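Local coordinates for uncharacterized protein YppE (Bacillus subtilis, PDB 2IM8) that is of unknown function, belongs to the DUF1798 family of bacterial proteins and folds as a compact bundle of four helices, at residues S33-F36 with F37-I40; A51-W54 with A55-A58; H95-R98 with F99-T103; K114-I117 with A118-S122. All blocks are in the same frame, centred on the assembly; numbering follows the deposited sequence.

Contact 1 of 4, residues S33-F36 with F37-I40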
loop_
_atom_site.group_PDB
_atom_site.type_symbol
_atom_site.label_atom_id
_atom_site.label_comp_id
_atom_site.label_asym_id
_atom_site.label_seq_id
_atom_site.Cartn_x
_atom_site.Cartn_y
_atom_site.Cartn_z
ATOM N N SER A 33 4.079 -23.220 0.740
ATOM C CA SER A 33 5.417 -22.647 0.817
ATOM C C SER A 33 5.790 -21.868 -0.450
ATOM O O SER A 33 6.122 -22.455 -1.480
ATOM C CB SER A 33 6.437 -23.750 1.077
ATOM O OG SER A 33 6.181 -24.378 2.322
ATOM N N TYR A 34 5.721 -20.541 -0.375
ATOM C CA TYR A 34 6.071 -19.709 -1.532
ATOM C C TYR A 34 7.581 -19.659 -1.669
ATOM O O TYR A 34 8.295 -19.654 -0.666
ATOM C CB TYR A 34 5.530 -18.292 -1.359
ATOM C CG TYR A 34 4.057 -18.191 -1.652
ATOM C CD1 TYR A 34 3.593 -18.169 -2.967
ATOM C CD2 TYR A 34 3.121 -18.145 -0.623
ATOM C CE1 TYR A 34 2.228 -18.101 -3.255
ATOM C CE2 TYR A 34 1.742 -18.082 -0.906
ATOM C CZ TYR A 34 1.314 -18.059 -2.222
ATOM O OH TYR A 34 -0.029 -17.986 -2.521
ATOM N N ASP A 35 8.073 -19.629 -2.904
ATOM C CA ASP A 35 9.515 -19.594 -3.126
ATOM C C ASP A 35 10.112 -18.254 -2.718
ATOM O O ASP A 35 9.641 -17.201 -3.164
ATOM C CB ASP A 35 9.838 -19.845 -4.587
ATOM C CG ASP A 35 11.302 -20.111 -4.797
ATOM O OD1 ASP A 35 11.716 -21.268 -4.629
ATOM O OD2 ASP A 35 12.043 -19.162 -5.099
ATOM N N PHE A 36 11.172 -18.280 -1.916
ATOM C CA PHE A 36 11.760 -17.018 -1.468
ATOM C C PHE A 36 12.410 -16.137 -2.539
ATOM O O PHE A 36 12.024 -14.983 -2.716
ATOM C CB PHE A 36 12.792 -17.241 -0.367
ATOM C CG PHE A 36 13.199 -15.968 0.316
ATOM C CD1 PHE A 36 12.365 -15.384 1.266
ATOM C CD2 PHE A 36 14.362 -15.298 -0.059
ATOM C CE1 PHE A 36 12.679 -14.143 1.830
ATOM C CE2 PHE A 36 14.681 -14.063 0.494
ATOM C CZ PHE A 36 13.835 -13.485 1.439
ATOM N N PHE A 37 13.415 -16.657 -3.238
ATOM C CA PHE A 37 14.096 -15.851 -4.250
ATOM C C PHE A 37 13.321 -15.613 -5.536
ATOM O O PHE A 37 13.543 -14.606 -6.205
ATOM C CB PHE A 37 15.462 -16.464 -4.588
ATOM C CG PHE A 37 16.449 -16.376 -3.462
ATOM C CD1 PHE A 37 17.060 -15.165 -3.153
ATOM C CD2 PHE A 37 16.725 -17.486 -2.675
ATOM C CE1 PHE A 37 17.927 -15.052 -2.069
ATOM C CE2 PHE A 37 17.590 -17.390 -1.580
ATOM C CZ PHE A 37 18.194 -16.167 -1.278
ATOM N N GLU A 38 12.420 -16.530 -5.888
ATOM C CA GLU A 38 11.647 -16.393 -7.124
ATOM C C GLU A 38 10.305 -15.682 -6.988
ATOM O O GLU A 38 9.760 -15.194 -7.980
ATOM C CB GLU A 38 11.399 -17.771 -7.749
ATOM C CG GLU A 38 12.664 -18.443 -8.241
ATOM C CD GLU A 38 13.383 -17.590 -9.262
ATOM O OE1 GLU A 38 12.808 -17.361 -10.351
ATOM O OE2 GLU A 38 14.513 -17.144 -8.977
ATOM N N THR A 39 9.766 -15.617 -5.774
ATOM C CA THR A 39 8.466 -14.981 -5.601
ATOM C C THR A 39 8.406 -13.910 -4.505
ATOM O O THR A 39 8.080 -12.751 -4.780
ATOM C CB THR A 39 7.373 -16.049 -5.326
ATOM O OG1 THR A 39 7.335 -16.990 -6.411
ATOM C CG2 THR A 39 6.000 -15.397 -5.198
ATOM N N ILE A 40 8.731 -14.299 -3.278
ATOM C CA ILE A 40 8.676 -13.401 -2.124
ATOM C C ILE A 40 9.576 -12.167 -2.236
ATOM O O ILE A 40 9.096 -11.035 -2.247
ATOM C CB ILE A 40 9.027 -14.173 -0.831
ATOM C CG1 ILE A 40 8.037 -15.331 -0.642
ATOM C CG2 ILE A 40 8.985 -13.234 0.381
ATOM C CD1 ILE A 40 8.321 -16.210 0.564
HETATM O O HOH W 1 14.406 -19.527 -4.002
#
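I40 packs under the chain that leads into helix 36-64. Its CG1 lies 3.9 Å from Y34 CB, and its CG2 approaches the F36 ring obliquely, 4.1 Å from F36 CE1. I40 is the buried residue here, in the closer-packed part of the contact. I40 N donates a straight bond of 3.0 Å to D35 O, in the carbonyl plane. That i to i+5 link closes the wider pi-type turn. T39 N adds a weak bond to the same oxygen. The side chain of D35, the N-cap, leaves opposite its own N (chi1 -168°), and OD2 accepts from E38 N at 2.8 Å. The other side is looser and faces solvent. There a water bridges D35 OD2 and F37 N. F36 CD2 stands over the centre of the F37 ring in a T-shaped pair, centroids 5.2 Å apart. With an alanine at I40 the backbone bond would remain, but a gap would probably open between Y34 CB and the F36 ring, leaving that ring freer to turn. I40 also packs on L87, Y90 and V91, and the Y34 ring meets Y90 edge-to-face, so the start of helix 36-64 rests on the end of helix 72-91.

Contact 2 of 4, residues A51-W54 with A55-A58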
loop_
_atom_site.group_PDB
_atom_site.type_symbol
_atom_site.label_atom_id
_atom_site.label_comp_id
_atom_site.label_asym_id
_atom_site.label_seq_id
_atom_site.Cartn_x
_atom_site.Cartn_y
_atom_site.Cartn_z
ATOM N N ALA A 51 5.937 1.670 -3.680
ATOM C CA ALA A 51 5.634 2.456 -2.487
ATOM C C ALA A 51 6.447 3.744 -2.397
ATOM O O ALA A 51 5.920 4.785 -2.007
ATOM C CB ALA A 51 5.856 1.611 -1.224
ATOM N N ALA A 52 7.726 3.671 -2.760
ATOM C CA ALA A 52 8.611 4.838 -2.709
ATOM C C ALA A 52 8.196 5.921 -3.704
ATOM O O ALA A 52 8.125 7.102 -3.359
ATOM C CB ALA A 52 10.064 4.403 -2.968
ATOM N N ARG A 53 7.914 5.518 -4.939
ATOM C CA ARG A 53 7.500 6.462 -5.976
ATOM C C ARG A 53 6.142 7.074 -5.639
ATOM O O ARG A 53 5.889 8.244 -5.926
ATOM C CB ARG A 53 7.424 5.745 -7.325
ATOM C CG ARG A 53 8.749 5.125 -7.737
ATOM C CD ARG A 53 8.599 4.192 -8.915
ATOM N NE ARG A 53 9.835 3.449 -9.144
ATOM C CZ ARG A 53 9.984 2.501 -10.064
ATOM N NH1 ARG A 53 8.966 2.172 -10.851
ATOM N NH2 ARG A 53 11.152 1.878 -10.195
ATOM N N TRP A 54 5.272 6.272 -5.034
ATOM C CA TRP A 54 3.945 6.731 -4.648
ATOM C C TRP A 54 4.080 7.804 -3.570
ATOM O O TRP A 54 3.503 8.879 -3.687
ATOM C CB TRP A 54 3.116 5.564 -4.104
ATOM C CG TRP A 54 1.787 5.984 -3.594
ATOM C CD1 TRP A 54 0.659 6.229 -4.329
ATOM C CD2 TRP A 54 1.442 6.238 -2.229
ATOM N NE1 TRP A 54 -0.367 6.617 -3.500
ATOM C CE2 TRP A 54 0.089 6.632 -2.206
ATOM C CE3 TRP A 54 2.151 6.171 -1.019
ATOM C CZ2 TRP A 54 -0.577 6.960 -1.018
ATOM C CZ3 TRP A 54 1.494 6.498 0.163
ATOM C CH2 TRP A 54 0.142 6.887 0.154
ATOM N N ALA A 55 4.844 7.494 -2.522
ATOM C CA ALA A 55 5.056 8.427 -1.418
ATOM C C ALA A 55 5.604 9.771 -1.901
ATOM O O ALA A 55 5.123 10.833 -1.492
ATOM C CB ALA A 55 6.008 7.812 -0.381
ATOM N N GLU A 56 6.610 9.729 -2.769
ATOM C CA GLU A 56 7.189 10.959 -3.287
ATOM C C GLU A 56 6.120 11.760 -4.024
ATOM O O GLU A 56 6.060 12.977 -3.903
ATOM C CB GLU A 56 8.389 10.649 -4.204
ATOM C CG GLU A 56 8.386 11.351 -5.558
ATOM C CD GLU A 56 7.903 10.441 -6.685
ATOM O OE1 GLU A 56 8.564 9.407 -6.948
ATOM O OE2 GLU A 56 6.863 10.755 -7.306
ATOM N N GLY A 57 5.263 11.075 -4.775
ATOM C CA GLY A 57 4.212 11.767 -5.499
ATOM C C GLY A 57 3.153 12.293 -4.541
ATOM O O GLY A 57 2.662 13.415 -4.695
ATOM N N ALA A 58 2.802 11.478 -3.549
ATOM C CA ALA A 58 1.808 11.865 -2.551
ATOM C C ALA A 58 2.305 13.090 -1.799
ATOM O O ALA A 58 1.560 14.051 -1.607
ATOM C CB ALA A 58 1.550 10.706 -1.564
#
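A58 CB sits over one face of the W54 indole, one helical turn further on. It lies 4.2 Å from the centroid of the six-membered ring and 6° off the ring normal, a CH-pi contact. The indole reaches this place because CG of W54 is anti to the backbone N (chi1 176°), which lays the ring beside its own carbonyl and along the next turn. The same turn is closed by a bond of 2.7 Å from A58 N to W54 O. At another part of the ring, W54 CE3 lies 4.2 Å from A55 CB. Three more i to i+4 bonds, from A55 N, E56 N and G57 N, carry the regular alpha-helix through 51-58. This is the second half of helix 36-64 in a four-helix bundle, and W54 is a large residue on its inward side. The small A55, G57 and A58 lie on the turn that follows. On the outer side, the E56 carboxylate is modelled against R53 O, acceptor to acceptor, and its position is doubtful. R53 extends away from it and forms a salt bridge with E49. Further out, the W54 ring is held by the other three helices. W54 NE1 bonds to T10 OG1, and L6, M9 and M13 of helix 3-29 touch the ring. I75 and V78 come from helix 72-91, and T109, L110 and V113 from helix 96-121.

Contact 3 of 4, residues H95-R98 with F99-T103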
loop_
_atom_site.group_PDB
_atom_site.type_symbol
_atom_site.label_atom_id
_atom_site.label_comp_id
_atom_site.label_asym_id
_atom_site.label_seq_id
_atom_site.Cartn_x
_atom_site.Cartn_y
_atom_site.Cartn_z
ATOM N N HIS A 95 -0.179 -12.577 13.480
ATOM C CA HIS A 95 -1.567 -12.987 13.716
ATOM C C HIS A 95 -2.599 -12.162 12.952
ATOM O O HIS A 95 -2.307 -11.069 12.479
ATOM C CB HIS A 95 -1.882 -12.939 15.213
ATOM C CG HIS A 95 -1.028 -13.851 16.036
ATOM N ND1 HIS A 95 -0.955 -15.208 15.803
ATOM C CD2 HIS A 95 -0.195 -13.600 17.074
ATOM C CE1 HIS A 95 -0.111 -15.754 16.662
ATOM N NE2 HIS A 95 0.364 -14.800 17.443
ATOM N N LYS A 96 -3.808 -12.710 12.850
ATOM C CA LYS A 96 -4.921 -12.085 12.134
ATOM C C LYS A 96 -5.173 -10.625 12.491
ATOM O O LYS A 96 -5.307 -9.787 11.608
ATOM C CB LYS A 96 -6.217 -12.874 12.378
ATOM C CG LYS A 96 -6.097 -14.391 12.214
ATOM C CD LYS A 96 -5.809 -14.794 10.772
ATOM C CE LYS A 96 -5.741 -16.307 10.612
ATOM N NZ LYS A 96 -4.620 -16.922 11.391
ATOM N N LYS A 97 -5.256 -10.330 13.786
ATOM C CA LYS A 97 -5.515 -8.969 14.254
ATOM C C LYS A 97 -4.493 -7.952 13.753
ATOM O O LYS A 97 -4.853 -6.878 13.273
ATOM C CB LYS A 97 -5.547 -8.935 15.784
ATOM C CG LYS A 97 -5.738 -7.541 16.361
ATOM C CD LYS A 97 -5.490 -7.532 17.861
ATOM C CE LYS A 97 -5.488 -6.111 18.421
ATOM N NZ LYS A 97 -6.841 -5.499 18.477
ATOM N N ARG A 98 -3.218 -8.286 13.898
ATOM C CA ARG A 98 -2.143 -7.412 13.457
ATOM C C ARG A 98 -2.185 -7.239 11.933
ATOM O O ARG A 98 -2.026 -6.129 11.419
ATOM C CB ARG A 98 -0.798 -8.003 13.891
ATOM C CG ARG A 98 0.426 -7.253 13.408
ATOM C CD ARG A 98 0.417 -5.790 13.817
ATOM N NE ARG A 98 1.652 -5.138 13.394
ATOM C CZ ARG A 98 1.798 -3.824 13.269
ATOM N NH1 ARG A 98 0.781 -3.010 13.534
ATOM N NH2 ARG A 98 2.955 -3.322 12.873
ATOM N N PHE A 99 -2.395 -8.331 11.209
ATOM C CA PHE A 99 -2.446 -8.235 9.757
ATOM C C PHE A 99 -3.588 -7.306 9.347
ATOM O O PHE A 99 -3.445 -6.489 8.424
ATOM C CB PHE A 99 -2.665 -9.607 9.119
ATOM C CG PHE A 99 -2.590 -9.582 7.620
ATOM C CD1 PHE A 99 -1.360 -9.646 6.970
ATOM C CD2 PHE A 99 -3.740 -9.399 6.857
ATOM C CE1 PHE A 99 -1.279 -9.522 5.573
ATOM C CE2 PHE A 99 -3.668 -9.276 5.471
ATOM C CZ PHE A 99 -2.437 -9.337 4.829
ATOM N N LYS A 100 -4.723 -7.437 10.032
ATOM C CA LYS A 100 -5.876 -6.599 9.734
ATOM C C LYS A 100 -5.549 -5.137 10.022
ATOM O O LYS A 100 -5.861 -4.275 9.217
ATOM C CB LYS A 100 -7.106 -7.025 10.555
ATOM C CG LYS A 100 -8.351 -6.182 10.256
ATOM C CD LYS A 100 -9.600 -6.676 10.983
ATOM C CE LYS A 100 -10.815 -5.806 10.664
ATOM N NZ LYS A 100 -12.072 -6.307 11.291
ATOM N N ASP A 101 -4.923 -4.867 11.170
ATOM C CA ASP A 101 -4.562 -3.500 11.541
ATOM C C ASP A 101 -3.696 -2.777 10.507
ATOM O O ASP A 101 -3.991 -1.646 10.145
ATOM C CB ASP A 101 -3.841 -3.465 12.894
ATOM C CG ASP A 101 -4.725 -3.928 14.038
ATOM O OD1 ASP A 101 -5.957 -3.728 13.954
ATOM O OD2 ASP A 101 -4.187 -4.474 15.027
ATOM N N ILE A 102 -2.629 -3.411 10.030
ATOM C CA ILE A 102 -1.773 -2.744 9.049
ATOM C C ILE A 102 -2.475 -2.603 7.705
ATOM O O ILE A 102 -2.321 -1.596 7.012
ATOM C CB ILE A 102 -0.420 -3.484 8.881
ATOM C CG1 ILE A 102 -0.637 -4.908 8.366
ATOM C CG2 ILE A 102 0.302 -3.535 10.228
ATOM C CD1 ILE A 102 0.664 -5.664 8.169
ATOM N N THR A 103 -3.269 -3.605 7.344
ATOM C CA THR A 103 -4.002 -3.571 6.084
ATOM C C THR A 103 -5.011 -2.418 6.130
ATOM O O THR A 103 -5.107 -1.618 5.185
ATOM C CB THR A 103 -4.725 -4.917 5.835
ATOM O OG1 THR A 103 -3.749 -5.962 5.739
ATOM C CG2 THR A 103 -5.507 -4.880 4.530
HETATM O O HOH W 2 -1.537 -3.698 15.558
#
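Four i to i+4 bonds, from F99 N to H95 O through I102 N to R98 O, wind the first turns of helix 96-121, with H95 at the N-cap position. I102 CG2 stands over the centre of the R98 guanidinium, 3.4 Å from R98 CZ, and the two side chains cross at about a right angle. R98 bends at chi2 (56°), which carries its guanidinium forward along the helix to I102. The methyl group covers one face, and NH1 turns to a water. This water accepts from R98 NH1 at 3.2 Å and donates to D101 OD2 at 2.8 Å. R98 NH2 makes only a long, weak ion pair with E84. K97 NZ is 4.5 Å from D101 OD2, too far for a salt bridge. A leucine in place of D101 would probably lose the water bridge and leave K97 and R98 without this nearby negative charge. Further on, T103 OG1 donates to F99 O at 2.8 Å and shares it with T103 N, the two donors reaching it from opposite faces. The F99 ring stacks on Y24 of helix 3-29. The D101 carboxylate probably eases the positive charge of K97 and R98 through water and proximity, without a direct salt bridge to either.

Contact 4 of 4, residues K114-I117 with A118-S122. With PO4 (phosphate ion), chain C.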
loop_
_atom_site.group_PDB
_atom_site.type_symbol
_atom_site.label_atom_id
_atom_site.label_comp_id
_atom_site.label_asym_id
_atom_site.label_seq_id
_atom_site.Cartn_x
_atom_site.Cartn_y
_atom_site.Cartn_z
ATOM N N LYS A 114 -6.563 8.999 -2.725
ATOM C CA LYS A 114 -7.436 8.867 -3.886
ATOM C C LYS A 114 -8.537 9.926 -3.828
ATOM O O LYS A 114 -8.843 10.574 -4.835
ATOM C CB LYS A 114 -8.070 7.476 -3.914
ATOM C CG LYS A 114 -9.066 7.262 -5.046
ATOM C CD LYS A 114 -9.691 5.866 -4.962
ATOM C CE LYS A 114 -10.681 5.613 -6.091
ATOM N NZ LYS A 114 -11.243 4.229 -6.013
ATOM N N ASP A 115 -9.137 10.089 -2.650
ATOM C CA ASP A 115 -10.195 11.080 -2.480
ATOM C C ASP A 115 -9.678 12.495 -2.766
ATOM O O ASP A 115 -10.352 13.263 -3.446
ATOM C CB ASP A 115 -10.780 11.045 -1.063
ATOM C CG ASP A 115 -11.528 9.749 -0.748
ATOM O OD1 ASP A 115 -11.855 8.978 -1.676
ATOM O OD2 ASP A 115 -11.802 9.515 0.449
ATOM N N GLU A 116 -8.501 12.841 -2.242
ATOM C CA GLU A 116 -7.925 14.173 -2.466
ATOM C C GLU A 116 -7.704 14.415 -3.956
ATOM O O GLU A 116 -8.056 15.467 -4.486
ATOM C CB GLU A 116 -6.583 14.332 -1.736
ATOM C CG GLU A 116 -6.653 14.447 -0.211
ATOM C CD GLU A 116 -7.355 15.714 0.285
ATOM O OE1 GLU A 116 -7.069 16.816 -0.236
ATOM O OE2 GLU A 116 -8.184 15.606 1.215
ATOM N N ILE A 117 -7.116 13.435 -4.628
ATOM C CA ILE A 117 -6.864 13.552 -6.055
ATOM C C ILE A 117 -8.155 13.858 -6.817
ATOM O O ILE A 117 -8.232 14.855 -7.537
ATOM C CB ILE A 117 -6.248 12.261 -6.615
ATOM C CG1 ILE A 117 -4.845 12.063 -6.029
ATOM C CG2 ILE A 117 -6.216 12.323 -8.134
ATOM C CD1 ILE A 117 -4.159 10.783 -6.467
ATOM N N ALA A 118 -9.164 13.007 -6.643
ATOM C CA ALA A 118 -10.446 13.179 -7.319
ATOM C C ALA A 118 -11.096 14.523 -6.993
ATOM O O ALA A 118 -11.671 15.171 -7.869
ATOM C CB ALA A 118 -11.386 12.042 -6.946
ATOM N N ARG A 119 -10.997 14.940 -5.735
ATOM C CA ARG A 119 -11.582 16.203 -5.296
ATOM C C ARG A 119 -10.918 17.412 -5.964
ATOM O O ARG A 119 -11.596 18.320 -6.452
ATOM C CB ARG A 119 -11.457 16.324 -3.776
ATOM C CG ARG A 119 -12.173 17.520 -3.175
ATOM C CD ARG A 119 -11.991 17.559 -1.664
ATOM N NE ARG A 119 -10.620 17.870 -1.277
ATOM C CZ ARG A 119 -10.016 19.028 -1.533
ATOM N NH1 ARG A 119 -10.666 19.987 -2.179
ATOM N NH2 ARG A 119 -8.765 19.235 -1.138
ATOM N N GLU A 120 -9.590 17.415 -5.985
ATOM C CA GLU A 120 -8.828 18.512 -6.573
ATOM C C GLU A 120 -8.709 18.436 -8.088
ATOM O O GLU A 120 -8.512 19.455 -8.752
ATOM C CB GLU A 120 -7.436 18.558 -5.941
ATOM C CG GLU A 120 -7.470 18.989 -4.486
ATOM C CD GLU A 120 -6.427 18.301 -3.641
ATOM O OE1 GLU A 120 -5.222 18.496 -3.904
ATOM O OE2 GLU A 120 -6.821 17.562 -2.711
ATOM N N ASP A 121 -8.836 17.233 -8.634
ATOM C CA ASP A 121 -8.734 17.044 -10.077
ATOM C C ASP A 121 -10.043 17.447 -10.748
ATOM O O ASP A 121 -10.096 17.633 -11.964
ATOM C CB ASP A 121 -8.385 15.589 -10.395
ATOM C CG ASP A 121 -8.073 15.365 -11.864
ATOM O OD1 ASP A 121 -7.351 16.191 -12.466
ATOM O OD2 ASP A 121 -8.541 14.347 -12.413
ATOM N N SER A 122 -11.098 17.583 -9.949
ATOM C CA SER A 122 -12.398 18.002 -10.467
ATOM C C SER A 122 -12.577 19.486 -10.175
ATOM O O SER A 122 -13.656 20.047 -10.375
ATOM C CB SER A 122 -13.527 17.206 -9.810
ATOM O OG SER A 122 -13.526 15.862 -10.256
HETATM P P PO4 C . -14.217 6.466 -4.417
HETATM O O1 PO4 C . -14.449 6.410 -5.886
HETATM O O2 PO4 C . -15.475 6.105 -3.701
HETATM O O3 PO4 C . -13.802 7.842 -4.032
HETATM O O4 PO4 C . -13.144 5.509 -4.048
#
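The R119 guanidinium meets E116 OE1 at its edge, near its plane. R119 NH2 donates to that oxygen at 3.1 Å with an angle of 162°, on the syn side but tilted out of the carboxylate plane, in a salt bridge. The carboxylate and guanidinium planes are turned 67° apart, so the grip is through one N-H and one oxygen. E120 OE2 lies 3.0 Å from R119 NH2 but well out of the guanidinium plane. That pair is held by charge alone. R119 bends at chi3 (69°), which turns its end back toward the two glutamates. R119 NE is buried here without a hydrogen-bonding partner in the model. E116 OE1 and E120 OE2 lie 2.6 Å apart; if both are ionised, R119 probably offsets part of their repulsion. The three residues form a salt-bridge network on the last turns of helix 96-121, where i to i+4 backbone bonds run from A118 N to K114 O through D121 N to I117 O. E116 is buried, and its carboxylate is also fixed from outside. OE1 accepts from K68 N and OE2 from Y69 N, so the helix grips the loop after helix 36-64. On the inner side, I117 packs on L6 of helix 3-29 and L61 of helix 36-64. K114 runs out fully extended from the helix. Its NZ donates to O4 of a phosphate ion at 3.0 Å and also forms a salt bridge with E11. The phosphate probably comes from the crystallisation liquor.

Overall arrangement
The four contacts are local turns spread over one helical bundle, and none touches another. Contacts 1 and 2 share helix 36-64, with centres 26 Å apart. Contacts 3 and 4 share helix 96-121, with centres 28 Å apart. Contacts 1 and 3 mark the beginnings of these two helices, with centres about 22 Å apart. Contacts 2 and 4 are the nearest pair, centres 16 Å and nearest atoms about 6 Å apart. L6 of helix 3-29 packs against both. Contacts 1 and 4 lie on opposite sides of the chain's centre, 37 Å between centres. No active site is known. The phosphate at contact 4 does not establish one.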